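Probable FAD-dependent oxidoreductase PA4991 (Pseudomonas aeruginosa PAO1, PDB 5EZ7) binds one FAD per subunit and probably works as an FAD-dependent oxidoreductase, although its physiological substrate is unknown. Local coordinates at residues W21-L26 with Y31-V36. Numbering follows the deposited sequence.
Sequences WLNARL and YATVLV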
ATOM      1  N   TRP A  21       8.481  -4.061   1.961  1.00 23.43           N
ATOM      2  CA  TRP A  21       8.605  -3.989   3.401  1.00 25.23           C
ATOM      3  C   TRP A  21       9.213  -5.264   3.836  1.00 25.89           C
ATOM      4  O   TRP A  21      10.200  -5.254   4.520  1.00 27.61           O
ATOM      5  CB  TRP A  21       7.256  -3.768   4.098  1.00 25.60           C
ATOM      6  CG  TRP A  21       7.395  -3.548   5.557  1.00 27.33           C
ATOM      7  CD1 TRP A  21       7.694  -4.475   6.490  1.00 29.03           C
ATOM      8  CD2 TRP A  21       7.277  -2.299   6.250  1.00 28.47           C
ATOM      9  NE1 TRP A  21       7.779  -3.885   7.730  1.00 30.71           N
ATOM     10  CE2 TRP A  21       7.492  -2.557   7.609  1.00 30.16           C
ATOM     11  CE3 TRP A  21       7.003  -0.982   5.847  1.00 28.61           C
ATOM     12  CZ2 TRP A  21       7.459  -1.552   8.577  1.00 32.20           C
ATOM     13  CZ3 TRP A  21       6.953   0.012   6.812  1.00 30.44           C
ATOM     14  CH2 TRP A  21       7.172  -0.276   8.164  1.00 31.29           C
ATOM     15  N   LEU A  22       8.646  -6.379   3.392  1.00 26.42           N
ATOM     16  CA  LEU A  22       9.213  -7.708   3.691  1.00 26.23           C
ATOM     17  C   LEU A  22      10.653  -7.792   3.261  1.00 25.87           C
ATOM     18  O   LEU A  22      11.485  -8.322   3.988  1.00 26.73           O
ATOM     19  CB  LEU A  22       8.441  -8.803   2.966  1.00 26.04           C
ATOM     20  CG  LEU A  22       9.026 -10.240   2.987  1.00 26.46           C
ATOM     21  CD1 LEU A  22       9.037 -10.794   4.416  1.00 27.23           C
ATOM     22  CD2 LEU A  22       8.242 -11.157   2.038  1.00 25.47           C
ATOM     23  N   ASN A  23      10.947  -7.316   2.066  1.00 24.63           N
ATOM     24  CA  ASN A  23      12.335  -7.371   1.600  1.00 25.77           C
ATOM     25  C   ASN A  23      13.255  -6.642   2.577  1.00 26.88           C
ATOM     26  O   ASN A  23      14.325  -7.112   2.908  1.00 27.75           O
ATOM     27  CB  ASN A  23      12.442  -6.769   0.205  1.00 25.79           C
ATOM     28  CG  ASN A  23      13.794  -7.014  -0.460  1.00 27.02           C
ATOM     29  OD1 ASN A  23      14.287  -8.144  -0.468  1.00 28.79           O
ATOM     30  ND2 ASN A  23      14.366  -5.979  -1.065  1.00 27.08           N
ATOM     31  N   ALA A  24      12.825  -5.480   3.045  1.00 26.69           N
ATOM     32  CA  ALA A  24      13.653  -4.695   3.914  1.00 27.47           C
ATOM     33  C   ALA A  24      13.885  -5.394   5.276  1.00 28.04           C
ATOM     34  O   ALA A  24      14.996  -5.387   5.786  1.00 28.88           O
ATOM     35  CB  ALA A  24      13.027  -3.334   4.095  1.00 27.72           C
ATOM     36  N   ARG A  25      12.836  -5.965   5.846  1.00 27.38           N
ATOM     37  CA  ARG A  25      12.932  -6.779   7.041  1.00 29.51           C
ATOM     38  C   ARG A  25      13.920  -7.965   6.915  1.00 29.82           C
ATOM     39  O   ARG A  25      14.751  -8.204   7.817  1.00 30.36           O
ATOM     40  CB  ARG A  25      11.534  -7.300   7.417  1.00 30.82           C
ATOM     41  CG  ARG A  25      10.630  -6.223   8.039  1.00 33.34           C
ATOM     42  CD  ARG A  25      10.822  -6.041   9.558  1.00 36.52           C
ATOM     43  NE  ARG A  25      10.399  -7.282  10.218  1.00 40.42           N
ATOM     44  CZ  ARG A  25       9.125  -7.652  10.442  1.00 42.63           C
ATOM     45  NH1 ARG A  25       8.065  -6.857  10.161  1.00 43.46           N
ATOM     46  NH2 ARG A  25       8.900  -8.838  10.977  1.00 44.75           N
ATOM     47  N   LEU A  26      13.822  -8.699   5.796  1.00 28.41           N
ATOM     48  CA  LEU A  26      14.634  -9.880   5.583  1.00 28.39           C
ATOM     49  C   LEU A  26      16.126  -9.545   5.481  1.00 29.90           C
ATOM     50  O   LEU A  26      16.970 -10.171   6.184  1.00 30.47           O
ATOM     51  CB  LEU A  26      14.157 -10.658   4.368  1.00 26.83           C
ATOM     52  CG  LEU A  26      12.824 -11.395   4.569  1.00 26.31           C
ATOM     53  CD1 LEU A  26      12.350 -12.043   3.292  1.00 24.82           C
ATOM     54  CD2 LEU A  26      12.844 -12.453   5.669  1.00 27.41           C
ATOM     55  N   TYR A  31      19.256 -11.918   5.689  1.00 32.16           N
ATOM     56  CA  TYR A  31      18.953 -12.810   4.555  1.00 30.81           C
ATOM     57  C   TYR A  31      19.379 -12.138   3.279  1.00 30.61           C
ATOM     58  O   TYR A  31      19.283 -10.918   3.154  1.00 31.29           O
ATOM     59  CB  TYR A  31      17.464 -13.085   4.436  1.00 29.55           C
ATOM     60  CG  TYR A  31      16.953 -14.003   5.469  1.00 30.00           C
ATOM     61  CD1 TYR A  31      16.739 -13.574   6.768  1.00 31.00           C
ATOM     62  CD2 TYR A  31      16.701 -15.330   5.165  1.00 30.41           C
ATOM     63  CE1 TYR A  31      16.238 -14.439   7.742  1.00 32.13           C
ATOM     64  CE2 TYR A  31      16.217 -16.213   6.121  1.00 31.23           C
ATOM     65  CZ  TYR A  31      15.993 -15.770   7.408  1.00 32.31           C
ATOM     66  OH  TYR A  31      15.537 -16.653   8.343  1.00 33.06           O
ATOM     67  N   ALA A  32      19.803 -12.931   2.312  1.00 29.76           N
ATOM     68  CA  ALA A  32      20.028 -12.421   0.977  1.00 29.12           C
ATOM     69  C   ALA A  32      18.708 -12.574   0.199  1.00 27.82           C
ATOM     70  O   ALA A  32      18.011 -13.575   0.341  1.00 27.51           O
ATOM     71  CB  ALA A  32      21.155 -13.214   0.317  1.00 30.15           C
ATOM     72  N   THR A  33      18.373 -11.594  -0.618  1.00 27.81           N
ATOM     73  CA  THR A  33      17.107 -11.565  -1.351  1.00 27.08           C
ATOM     74  C   THR A  33      17.265 -11.070  -2.780  1.00 27.38           C
ATOM     75  O   THR A  33      18.226 -10.371  -3.105  1.00 29.80           O
ATOM     76  CB  THR A  33      16.097 -10.619  -0.679  1.00 26.84           C
ATOM     77  OG1 THR A  33      16.602  -9.267  -0.689  1.00 27.57           O
ATOM     78  CG2 THR A  33      15.808 -11.032   0.706  1.00 27.05           C
ATOM     79  N   VAL A  34      16.323 -11.465  -3.626  1.00 27.39           N
ATOM     80  CA  VAL A  34      16.051 -10.803  -4.888  1.00 27.61           C
ATOM     81  C   VAL A  34      14.571 -10.431  -4.897  1.00 27.05           C
ATOM     82  O   VAL A  34      13.726 -11.262  -4.504  1.00 26.34           O
ATOM     83  CB  VAL A  34      16.356 -11.745  -6.069  1.00 28.84           C
ATOM     84  CG1 VAL A  34      15.852 -11.185  -7.392  1.00 28.32           C
ATOM     85  CG2 VAL A  34      17.868 -11.986  -6.170  1.00 30.87           C
ATOM     86  N   LEU A  35      14.253  -9.213  -5.356  1.00 26.64           N
ATOM     87  CA  LEU A  35      12.865  -8.770  -5.487  1.00 25.99           C
ATOM     88  C   LEU A  35      12.610  -8.425  -6.931  1.00 26.20           C
ATOM     89  O   LEU A  35      13.254  -7.536  -7.497  1.00 26.07           O
ATOM     90  CB  LEU A  35      12.578  -7.569  -4.601  1.00 26.12           C
ATOM     91  CG  LEU A  35      11.098  -7.174  -4.444  1.00 26.37           C
ATOM     92  CD1 LEU A  35      10.882  -6.250  -3.239  1.00 26.21           C
ATOM     93  CD2 LEU A  35      10.523  -6.505  -5.690  1.00 26.88           C
ATOM     94  N   VAL A  36      11.613  -9.095  -7.490  1.00 26.13           N
ATOM     95  CA  VAL A  36      11.332  -9.062  -8.908  1.00 26.85           C
ATOM     96  C   VAL A  36      10.060  -8.280  -9.095  1.00 25.66           C
ATOM     97  O   VAL A  36       9.060  -8.594  -8.452  1.00 25.22           O
ATOM     98  CB  VAL A  36      11.134 -10.495  -9.479  1.00 27.66           C
ATOM     99  CG1 VAL A  36      10.781 -10.439 -10.964  1.00 28.80           C
ATOM    100  CG2 VAL A  36      12.409 -11.300  -9.306  1.00 28.45           C
TER
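The side chain of N23 points from helix 17-28 at the strand and meets L35 and T33 in turn. Its CB rests against the methyl CD1 of L35, 3.8 Å away. CG is anti to the backbone N (chi1 -169°), which carries the amide out from the helix to the strand. There CG also passes CD1 of L35. At the tip, OD1 accepts a short hydrogen bond of 2.6 Å from OG1 of T33. OG1 lies in the carbonyl plane and its bond uses a lone pair of OD1. The other branch of the amide, ND2, is hydrogen-bonded to OG of S171, so both polar atoms of this buried side chain have partners and the rotation of the amide is fixed. T33 OG1 has a second, weak hydrogen bond with R27 NH1.

T33 uses its other branch on L26. Its methyl CG2 packs 4.0 Å from CB of L26. The same CB lies beside CB of Y31, and CD2 of L26 sits over one face of the Y31 ring, toward the rim. The backbone closes this end: N of Y31 gives a hydrogen bond of 2.9 Å to the backbone O of L26. The Y31 hydroxyl is hydrogen-bonded to the backbone O of I366.

The axes of helix 21-26 and strand 33-36 run nearly antiparallel, at 170°, and come within 9.4 Å. The arrangement joins the helix to the second strand of the beta-alpha-beta unit 10-13, 17-28 and 33-37. With its GxGxxG pattern, this unit is consistent with the Rossmann-type FAD-binding fold, and V36 touches the bound FAD.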